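Local structure of YJHT (Escherichia coli, 2UVK) at residues K159-Y164 and E209-L214; N133-D138 and K151-Y156; R215-F220 and V237-G242. The protein catalyses the interconversion of the alpha and beta anomers of N-acetylneuraminate (sialic acid) and works as a homodimeric, periplasmic Kelch-repeat beta-propeller. All blocks are in the same frame, centred on the assembly; numbering follows the deposited sequence.

How the contacts relate
All three contacts lie in one beta-propeller, and along the chain they come in series: contact 2, then contact 1, then contact 3. Contact 2 pairs helices 129-142 and 146-157, an insertion between strands 120-125 and 169-174 of one blade. Contact 1 joins the loop that leaves this insertion to the loop between strands 202-206 and 219-223 of the next blade, and contact 3 ties the end of that loop to the link toward strand 247-251. Contact 1 touches both others, its centre about 14 Å from each of theirs. Contacts 1 and 2 also reach the second subunit, so the series runs from the dimer interface toward what is probably the active site, around E209.

Contact 1: residues K159-Y164 and E209-L214; sequences KKAEDY and EAKPGL
K211 and Y164 join two neighbouring parts of the Kelch propeller: the loop that returns from the helical insertion, here the 3-10 turn 161-164, and the bulged beta hairpin 209-215 that carries E209, the predicted proton acceptor. A210 N and K211 N both bond to L214 O, a classic beta bulge, and K211 to L214 form a type II turn. The Y164 ring lies against this turn. P212 CD sits over one face, 3.5 Å from the ring centroid and 16° off its normal, in a CH-pi contact; on the opposite face, toward the rim, is K159 CD from its own segment. K211 runs obliquely past the ring, with CB 3.5 Å from Y164 CD2 and CE 3.4 Å from Y164 CE2. The chain bends at its third torsion (chi3 -78°), which carries CE in beside the phenol oxygen. From there K211 NZ donates to Y164 OH at 3.0 Å and to K159 O at 2.8 Å, the second bond lying in the carbonyl plane. A161 fills in beside the lysine, its CB 4.1 Å from K211 CB and 3.7 Å from A210 O. Within the hairpin, E209 OE2 accepts from G213 N at 3.0 Å, the donor standing well above the carboxylate plane, and the same oxygen takes a salt bridge from R215. Beyond the two segments K211 NZ also bonds to F157 O and N275 O, while Y164 OH is hydrogen-bonded to Y156 O. Three backbone carbonyl oxygens and the phenol oxygen thus share the three N-H of the ammonium group, with no carboxylate among these partners, and its positive charge would probably polarise the Y164 hydroxyl and strengthen the bond between this group and Y156.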
loop_
_atom_site.group_PDB
_atom_site.type_symbol
_atom_site.label_atom_id
_atom_site.label_comp_id
_atom_site.label_asym_id
_atom_site.label_seq_id
_atom_site.Cartn_x
_atom_site.Cartn_y
_atom_site.Cartn_z
ATOM N N LYS B 159 -16.781 6.280 -6.106
ATOM C CA LYS B 159 -16.127 6.280 -4.805
ATOM C C LYS B 159 -15.601 7.672 -4.535
ATOM O O LYS B 159 -15.313 8.427 -5.461
ATOM C CB LYS B 159 -14.943 5.304 -4.791
ATOM C CG LYS B 159 -15.218 3.904 -5.251
ATOM C CD LYS B 159 -13.976 3.010 -5.053
ATOM C CE LYS B 159 -14.220 1.578 -5.526
ATOM N NZ LYS B 159 -15.393 0.949 -4.863
ATOM N N LYS B 160 -15.435 8.012 -3.256
ATOM C CA LYS B 160 -14.759 9.248 -2.909
ATOM C C LYS B 160 -13.264 9.107 -3.187
ATOM O O LYS B 160 -12.761 7.988 -3.235
ATOM C CB LYS B 160 -14.973 9.591 -1.434
ATOM C CG LYS B 160 -16.433 10.016 -1.092
ATOM C CD LYS B 160 -16.773 11.382 -1.705
ATOM C CE LYS B 160 -18.099 11.986 -1.220
ATOM N NZ LYS B 160 -18.283 13.454 -1.605
ATOM N N ALA B 161 -12.581 10.227 -3.331
ATOM C CA ALA B 161 -11.155 10.223 -3.676
ATOM C C ALA B 161 -10.321 9.391 -2.694
ATOM O O ALA B 161 -9.454 8.605 -3.100
ATOM C CB ALA B 161 -10.625 11.647 -3.778
ATOM N N GLU B 162 -10.592 9.504 -1.403
ATOM C CA GLU B 162 -9.839 8.749 -0.396
ATOM C C GLU B 162 -9.911 7.235 -0.585
ATOM O O GLU B 162 -9.014 6.527 -0.134
ATOM C CB GLU B 162 -10.321 9.024 1.049
ATOM C CG GLU B 162 -10.619 10.434 1.443
ATOM C CD GLU B 162 -12.048 10.806 1.079
ATOM O OE1 GLU B 162 -13.036 10.522 1.840
ATOM O OE2 GLU B 162 -12.171 11.375 0.011
ATOM N N ASP B 163 -10.989 6.732 -1.191
ATOM C CA ASP B 163 -11.202 5.299 -1.315
ATOM C C ASP B 163 -10.250 4.671 -2.357
ATOM O O ASP B 163 -10.224 3.437 -2.493
ATOM C CB ASP B 163 -12.634 4.997 -1.756
ATOM C CG ASP B 163 -13.680 5.428 -0.736
ATOM O OD1 ASP B 163 -13.381 5.529 0.448
ATOM O OD2 ASP B 163 -14.827 5.642 -1.156
ATOM N N TYR B 164 -9.558 5.513 -3.119
ATOM C CA TYR B 164 -8.600 5.012 -4.136
ATOM C C TYR B 164 -7.190 4.855 -3.603
ATOM O O TYR B 164 -6.350 4.279 -4.269
ATOM C CB TYR B 164 -8.586 5.902 -5.363
ATOM C CG TYR B 164 -9.913 5.918 -6.089
ATOM C CD1 TYR B 164 -10.224 4.978 -7.077
ATOM C CD2 TYR B 164 -10.894 6.840 -5.731
ATOM C CE1 TYR B 164 -11.470 4.996 -7.729
ATOM C CE2 TYR B 164 -12.108 6.870 -6.373
ATOM C CZ TYR B 164 -12.398 5.952 -7.360
ATOM O OH TYR B 164 -13.654 6.000 -7.959
ATOM N N GLU B 209 -3.906 13.825 -10.633
ATOM C CA GLU B 209 -5.218 13.252 -10.335
ATOM C C GLU B 209 -5.339 12.987 -8.855
ATOM O O GLU B 209 -4.424 12.415 -8.269
ATOM C CB GLU B 209 -5.426 11.919 -11.055
ATOM C CG GLU B 209 -5.771 12.034 -12.515
ATOM C CD GLU B 209 -6.317 10.708 -13.073
ATOM O OE1 GLU B 209 -5.833 9.647 -12.665
ATOM O OE2 GLU B 209 -7.299 10.728 -13.850
ATOM N N ALA B 210 -6.466 13.405 -8.238
ATOM C CA ALA B 210 -6.818 12.985 -6.877
ATOM C C ALA B 210 -7.554 11.657 -6.834
ATOM O O ALA B 210 -7.565 10.985 -5.824
ATOM C CB ALA B 210 -7.670 14.057 -6.154
ATOM N N LYS B 211 -8.171 11.286 -7.957
ATOM C CA LYS B 211 -8.790 9.974 -8.128
ATOM C C LYS B 211 -8.974 9.829 -9.624
ATOM O O LYS B 211 -8.827 10.803 -10.342
ATOM C CB LYS B 211 -10.132 9.869 -7.400
ATOM C CG LYS B 211 -11.213 10.872 -7.835
ATOM C CD LYS B 211 -12.627 10.370 -7.471
ATOM C CE LYS B 211 -13.102 9.309 -8.451
ATOM N NZ LYS B 211 -14.505 8.858 -8.129
ATOM N N PRO B 212 -9.292 8.617 -10.101
ATOM C CA PRO B 212 -9.529 8.495 -11.543
ATOM C C PRO B 212 -10.558 9.499 -12.052
ATOM O O PRO B 212 -11.669 9.541 -11.515
ATOM C CB PRO B 212 -9.958 7.045 -11.689
ATOM C CG PRO B 212 -9.272 6.350 -10.567
ATOM C CD PRO B 212 -9.393 7.320 -9.419
ATOM N N GLY B 213 -10.141 10.359 -12.986
ATOM C CA GLY B 213 -10.998 11.382 -13.594
ATOM C C GLY B 213 -11.185 12.711 -12.876
ATOM O O GLY B 213 -11.934 13.586 -13.340
ATOM N N LEU B 214 -10.521 12.877 -11.746
ATOM C CA LEU B 214 -10.557 14.125 -11.006
ATOM C C LEU B 214 -9.159 14.581 -10.667
ATOM O O LEU B 214 -8.416 13.855 -10.004
ATOM C CB LEU B 214 -11.307 13.914 -9.708
ATOM C CG LEU B 214 -11.389 15.143 -8.803
ATOM C CD1 LEU B 214 -12.312 16.247 -9.388
ATOM C CD2 LEU B 214 -11.826 14.712 -7.415
#

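Contact 2: residues N133-D138 and K151-Y156; sequences NGYFED and KINAHY
Y135 and Y156 meet inside an antiparallel helical hairpin, formed by helices 129-142 and 146-157 and inserted into a blade of the propeller. The local axes come within 10.7 Å of each other, and Y135 bridges much of that gap. Its first torsion sets CG anti to the backbone N (chi1 179°), out toward the second helix. CB begins the contact, 3.8 Å from Y156 CE1. CG stays by Y156 CE1 and CD1, and CD1 of Y135 then comes over the face of that ring, toward its rim, at 3.6 Å from Y156 CG. The two side chains cross at about a right angle, yet their ring planes are only 34° apart, an oblique aromatic pair. I152 touches the Y135 ring as well, its CG2 lying 4.0 Å from CD1. The rest of I152 turns to the next turn of the first helix, where its CD1 packs 3.5 Å from D138 O and its CG1 and CD1 lie against D138 CB. The carboxylate of D138 points elsewhere: its OD1 bonds to H104 of the second subunit, and M102 of that subunit packs on both D138 and I152, so this side of the hairpin belongs to the dimer interface. Y135 CD2 stands over the centre of the F136 ring. Further out, CE1 and CZ both come close to N153 ND2, at 3.2 and 3.3 Å. That nitrogen meets the ring at its edge and donates to Y135 OH at a short 2.6 Å, with a bent N-H...O angle of 140° and the oxygen close to the amide plane.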
loop_
_atom_site.group_PDB
_atom_site.type_symbol
_atom_site.label_atom_id
_atom_site.label_comp_id
_atom_site.label_asym_id
_atom_site.label_seq_id
_atom_site.Cartn_x
_atom_site.Cartn_y
_atom_site.Cartn_z
ATOM N N ASN B 133 -4.817 -2.930 -10.281
ATOM C CA ASN B 133 -4.651 -4.285 -10.859
ATOM C C ASN B 133 -5.988 -5.030 -10.836
ATOM O O ASN B 133 -6.293 -5.798 -11.764
ATOM C CB ASN B 133 -3.663 -5.113 -10.068
ATOM C CG ASN B 133 -2.222 -4.619 -10.181
ATOM O OD1 ASN B 133 -1.917 -3.729 -10.954
ATOM N ND2 ASN B 133 -1.363 -5.204 -9.379
ATOM N N GLY B 134 -6.769 -4.852 -9.773
ATOM C CA GLY B 134 -8.036 -5.553 -9.665
ATOM C C GLY B 134 -9.000 -5.118 -10.739
ATOM O O GLY B 134 -9.839 -5.932 -11.183
ATOM N N TYR B 135 -8.954 -3.859 -11.141
ATOM C CA TYR B 135 -9.842 -3.377 -12.230
ATOM C C TYR B 135 -9.599 -4.193 -13.501
ATOM O O TYR B 135 -10.522 -4.652 -14.180
ATOM C CB TYR B 135 -9.604 -1.896 -12.482
ATOM C CG TYR B 135 -10.418 -1.281 -13.590
ATOM C CD1 TYR B 135 -11.791 -1.043 -13.428
ATOM C CD2 TYR B 135 -9.839 -0.933 -14.789
ATOM C CE1 TYR B 135 -12.507 -0.471 -14.411
ATOM C CE2 TYR B 135 -10.552 -0.355 -15.797
ATOM C CZ TYR B 135 -11.904 -0.132 -15.616
ATOM O OH TYR B 135 -12.645 0.439 -16.640
ATOM N N PHE B 136 -8.339 -4.377 -13.836
ATOM C CA PHE B 136 -8.014 -5.136 -15.051
ATOM C C PHE B 136 -8.271 -6.622 -14.875
ATOM O O PHE B 136 -8.626 -7.307 -15.864
ATOM C CB PHE B 136 -6.590 -4.806 -15.521
ATOM C CG PHE B 136 -6.492 -3.430 -16.050
ATOM C CD1 PHE B 136 -6.971 -3.124 -17.321
ATOM C CD2 PHE B 136 -6.006 -2.400 -15.261
ATOM C CE1 PHE B 136 -6.942 -1.839 -17.803
ATOM C CE2 PHE B 136 -5.999 -1.118 -15.727
ATOM C CZ PHE B 136 -6.434 -0.827 -17.004
ATOM N N GLU B 137 -8.120 -7.153 -13.663
ATOM C CA GLU B 137 -8.483 -8.538 -13.397
ATOM C C GLU B 137 -9.979 -8.717 -13.626
ATOM O O GLU B 137 -10.425 -9.677 -14.292
ATOM C CB GLU B 137 -8.114 -8.965 -11.989
ATOM C CG GLU B 137 -6.599 -9.184 -11.740
ATOM C CD GLU B 137 -6.274 -9.401 -10.258
ATOM O OE1 GLU B 137 -7.210 -9.689 -9.489
ATOM O OE2 GLU B 137 -5.078 -9.284 -9.856
ATOM N N ASP B 138 -10.758 -7.781 -13.090
ATOM C CA ASP B 138 -12.229 -7.848 -13.240
ATOM C C ASP B 138 -12.688 -7.742 -14.684
ATOM O O ASP B 138 -13.541 -8.536 -15.144
ATOM C CB ASP B 138 -12.906 -6.780 -12.385
ATOM C CG ASP B 138 -12.724 -7.030 -10.913
ATOM O OD1 ASP B 138 -12.263 -8.144 -10.547
ATOM O OD2 ASP B 138 -13.074 -6.115 -10.127
ATOM N N LYS B 151 -21.204 -2.978 -14.488
ATOM C CA LYS B 151 -21.212 -3.094 -13.028
ATOM C C LYS B 151 -19.813 -2.775 -12.495
ATOM O O LYS B 151 -19.679 -2.074 -11.500
ATOM C CB LYS B 151 -21.633 -4.493 -12.599
ATOM C CG LYS B 151 -21.897 -4.670 -11.125
ATOM C CD LYS B 151 -22.242 -6.125 -10.795
ATOM C CE LYS B 151 -22.232 -6.373 -9.286
ATOM N NZ LYS B 151 -22.251 -7.808 -8.980
ATOM N N ILE B 152 -18.799 -3.307 -13.165
ATOM C CA ILE B 152 -17.414 -3.090 -12.716
ATOM C C ILE B 152 -17.071 -1.604 -12.763
ATOM O O ILE B 152 -16.489 -1.067 -11.813
ATOM C CB ILE B 152 -16.436 -3.917 -13.573
ATOM C CG1 ILE B 152 -16.539 -5.384 -13.212
ATOM C CG2 ILE B 152 -14.978 -3.456 -13.352
ATOM C CD1 ILE B 152 -16.102 -6.356 -14.338
ATOM N N ASN B 153 -17.412 -0.944 -13.867
ATOM C CA ASN B 153 -17.180 0.483 -14.027
ATOM C C ASN B 153 -17.958 1.328 -13.031
ATOM O O ASN B 153 -17.460 2.300 -12.474
ATOM C CB ASN B 153 -17.426 0.942 -15.463
ATOM C CG ASN B 153 -16.360 0.470 -16.412
ATOM O OD1 ASN B 153 -16.636 0.045 -17.550
ATOM N ND2 ASN B 153 -15.126 0.572 -15.977
ATOM N N ALA B 154 -19.212 0.970 -12.817
ATOM C CA ALA B 154 -20.010 1.695 -11.874
ATOM C C ALA B 154 -19.394 1.632 -10.484
ATOM O O ALA B 154 -19.273 2.656 -9.833
ATOM C CB ALA B 154 -21.448 1.148 -11.858
ATOM N N HIS B 155 -18.992 0.439 -10.049
ATOM C CA HIS B 155 -18.384 0.279 -8.726
ATOM C C HIS B 155 -17.051 1.042 -8.698
ATOM O O HIS B 155 -16.709 1.710 -7.721
ATOM C CB HIS B 155 -18.073 -1.166 -8.411
ATOM C CG HIS B 155 -19.219 -1.973 -7.870
ATOM N ND1 HIS B 155 -20.097 -1.495 -6.922
ATOM C CD2 HIS B 155 -19.539 -3.274 -8.057
ATOM C CE1 HIS B 155 -20.946 -2.452 -6.596
ATOM N NE2 HIS B 155 -20.634 -3.541 -7.271
ATOM N N TYR B 156 -16.297 0.941 -9.777
ATOM C CA TYR B 156 -14.944 1.542 -9.787
ATOM C C TYR B 156 -14.947 3.074 -9.661
ATOM O O TYR B 156 -14.129 3.653 -8.929
ATOM C CB TYR B 156 -14.210 1.142 -11.054
ATOM C CG TYR B 156 -12.731 1.524 -11.073
ATOM C CD1 TYR B 156 -11.806 0.822 -10.328
ATOM C CD2 TYR B 156 -12.291 2.559 -11.883
ATOM C CE1 TYR B 156 -10.441 1.168 -10.371
ATOM C CE2 TYR B 156 -10.935 2.919 -11.939
ATOM C CZ TYR B 156 -10.032 2.199 -11.178
ATOM O OH TYR B 156 -8.681 2.488 -11.233
#

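Contact 3: residues R215-F220 and V237-G242; sequences RTDAVF and VSSPDG
D217 and V237 bring two loops together at one end of a four-stranded propeller blade: 215-220 leads into strand 219-223, while the loop 237-242 is on the way to the next blade. The tight part starts at the strand, where V219 CG2 packs 3.6 Å from V237 CG1, and V237 N donates to D217 O at 3.0 Å. G242, without a side chain, lets its CA come within 3.4 Å of T216 O in a CA-H...O contact. D217 CG sits between the backbone N and the carbonyl carbon (chi1 66°), on the side of the 237-242 loop, and S239 OG donates to D217 OD2 at 2.7 Å from the anti side, somewhat out of the carboxylate plane. An alanine at D217 would probably leave the S239 hydroxyl without this acceptor and the loop around the cis peptide before P240 less firmly held. Toward R215 no direct hydrogen bond joins the two backbones, and water takes over. R215 O and D241 O, 3.1 Å apart, are both acceptors; R215 O also takes a bond from R267 NH2. Water 1 lies within bonding distance of R215 O and P240 O, with more acceptors in reach than it has protons; water 2 accepts from R215 N at 2.9 Å and can donate to D241 O at 2.8 Å.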
loop_
_atom_site.group_PDB
_atom_site.type_symbol
_atom_site.label_atom_id
_atom_site.label_comp_id
_atom_site.label_asym_id
_atom_site.label_seq_id
_atom_site.Cartn_x
_atom_site.Cartn_y
_atom_site.Cartn_z
ATOM N N ARG B 215 -8.817 15.777 -11.111
ATOM C CA ARG B 215 -7.541 16.384 -10.804
ATOM C C ARG B 215 -7.677 17.457 -9.728
ATOM O O ARG B 215 -8.800 17.930 -9.420
ATOM C CB ARG B 215 -6.960 16.981 -12.059
ATOM C CG ARG B 215 -6.495 15.933 -13.061
ATOM C CD ARG B 215 -7.127 16.128 -14.392
ATOM N NE ARG B 215 -6.664 15.135 -15.366
ATOM C CZ ARG B 215 -7.176 13.914 -15.513
ATOM N NH1 ARG B 215 -8.147 13.464 -14.725
ATOM N NH2 ARG B 215 -6.665 13.107 -16.436
ATOM N N THR B 216 -6.530 17.830 -9.186
ATOM C CA THR B 216 -6.386 18.908 -8.212
ATOM C C THR B 216 -5.571 20.056 -8.816
ATOM O O THR B 216 -4.681 19.813 -9.640
ATOM C CB THR B 216 -5.708 18.418 -6.928
ATOM O OG1 THR B 216 -5.641 19.491 -5.978
ATOM C CG2 THR B 216 -4.307 17.932 -7.195
ATOM N N ASP B 217 -5.894 21.311 -8.450
ATOM C CA ASP B 217 -5.073 22.452 -8.837
ATOM C C ASP B 217 -4.028 22.771 -7.756
ATOM O O ASP B 217 -3.312 23.761 -7.858
ATOM C CB ASP B 217 -5.943 23.683 -9.150
ATOM C CG ASP B 217 -6.654 24.207 -7.947
ATOM O OD1 ASP B 217 -6.704 23.491 -6.931
ATOM O OD2 ASP B 217 -7.169 25.353 -8.030
ATOM N N ALA B 218 -3.887 21.876 -6.772
ATOM C CA ALA B 218 -2.950 22.087 -5.685
ATOM C C ALA B 218 -1.498 22.115 -6.154
ATOM O O ALA B 218 -1.127 21.484 -7.177
ATOM C CB ALA B 218 -3.135 21.032 -4.613
ATOM N N VAL B 219 -0.674 22.789 -5.358
ATOM C CA VAL B 219 0.758 22.818 -5.477
ATOM C C VAL B 219 1.291 22.617 -4.085
ATOM O O VAL B 219 1.010 23.418 -3.198
ATOM C CB VAL B 219 1.283 24.152 -5.997
ATOM C CG1 VAL B 219 2.810 24.178 -6.026
ATOM C CG2 VAL B 219 0.651 24.453 -7.336
ATOM N N PHE B 220 2.031 21.540 -3.867
ATOM C CA PHE B 220 2.647 21.269 -2.583
ATOM C C PHE B 220 4.140 21.511 -2.631
ATOM O O PHE B 220 4.798 21.190 -3.605
ATOM C CB PHE B 220 2.385 19.833 -2.160
ATOM C CG PHE B 220 0.932 19.471 -2.128
ATOM C CD1 PHE B 220 0.132 19.875 -1.075
ATOM C CD2 PHE B 220 0.363 18.701 -3.143
ATOM C CE1 PHE B 220 -1.181 19.554 -1.039
ATOM C CE2 PHE B 220 -0.972 18.352 -3.101
ATOM C CZ PHE B 220 -1.748 18.776 -2.044
ATOM N N VAL B 237 -2.506 26.392 -9.078
ATOM C CA VAL B 237 -2.247 26.739 -10.450
ATOM C C VAL B 237 -3.095 25.827 -11.333
ATOM O O VAL B 237 -3.445 24.703 -10.950
ATOM C CB VAL B 237 -0.740 26.644 -10.780
ATOM C CG1 VAL B 237 -0.284 25.191 -10.745
ATOM C CG2 VAL B 237 -0.422 27.274 -12.133
ATOM N N SER B 238 -3.431 26.339 -12.505
ATOM C CA SER B 238 -4.358 25.692 -13.415
ATOM C C SER B 238 -5.741 25.522 -12.771
ATOM O O SER B 238 -6.417 24.514 -12.921
ATOM C CB SER B 238 -3.770 24.362 -13.939
ATOM O OG SER B 238 -4.253 24.106 -15.243
ATOM N N SER B 239 -6.186 26.562 -12.066
ATOM C CA SER B 239 -7.458 26.496 -11.371
ATOM C C SER B 239 -8.604 26.748 -12.346
ATOM O O SER B 239 -8.442 27.440 -13.352
ATOM C CB SER B 239 -7.525 27.529 -10.235
ATOM O OG SER B 239 -6.359 27.532 -9.427
ATOM N N PRO B 240 -9.781 26.213 -12.035
ATOM C CA PRO B 240 -10.131 25.463 -10.845
ATOM C C PRO B 240 -9.911 23.955 -10.877
ATOM O O PRO B 240 -9.832 23.354 -9.808
ATOM C CB PRO B 240 -11.631 25.731 -10.728
ATOM C CG PRO B 240 -12.066 25.807 -12.133
ATOM C CD PRO B 240 -10.952 26.438 -12.894
ATOM N N ASP B 241 -9.841 23.373 -12.075
ATOM C CA ASP B 241 -9.971 21.919 -12.245
ATOM C C ASP B 241 -8.637 21.184 -12.096
ATOM O O ASP B 241 -8.638 20.025 -11.711
ATOM C CB ASP B 241 -10.546 21.556 -13.629
ATOM C CG ASP B 241 -12.039 21.843 -13.752
ATOM O OD1 ASP B 241 -12.820 21.324 -12.930
ATOM O OD2 ASP B 241 -12.418 22.550 -14.710
ATOM N N GLY B 242 -7.539 21.839 -12.435
ATOM C CA GLY B 242 -6.223 21.197 -12.397
ATOM C C GLY B 242 -6.028 20.371 -13.647
ATOM O O GLY B 242 -6.941 20.181 -14.441
HETATM O O HOH W 1 -9.335 20.724 -8.877
HETATM O O HOH W 2 -10.410 17.909 -12.332
#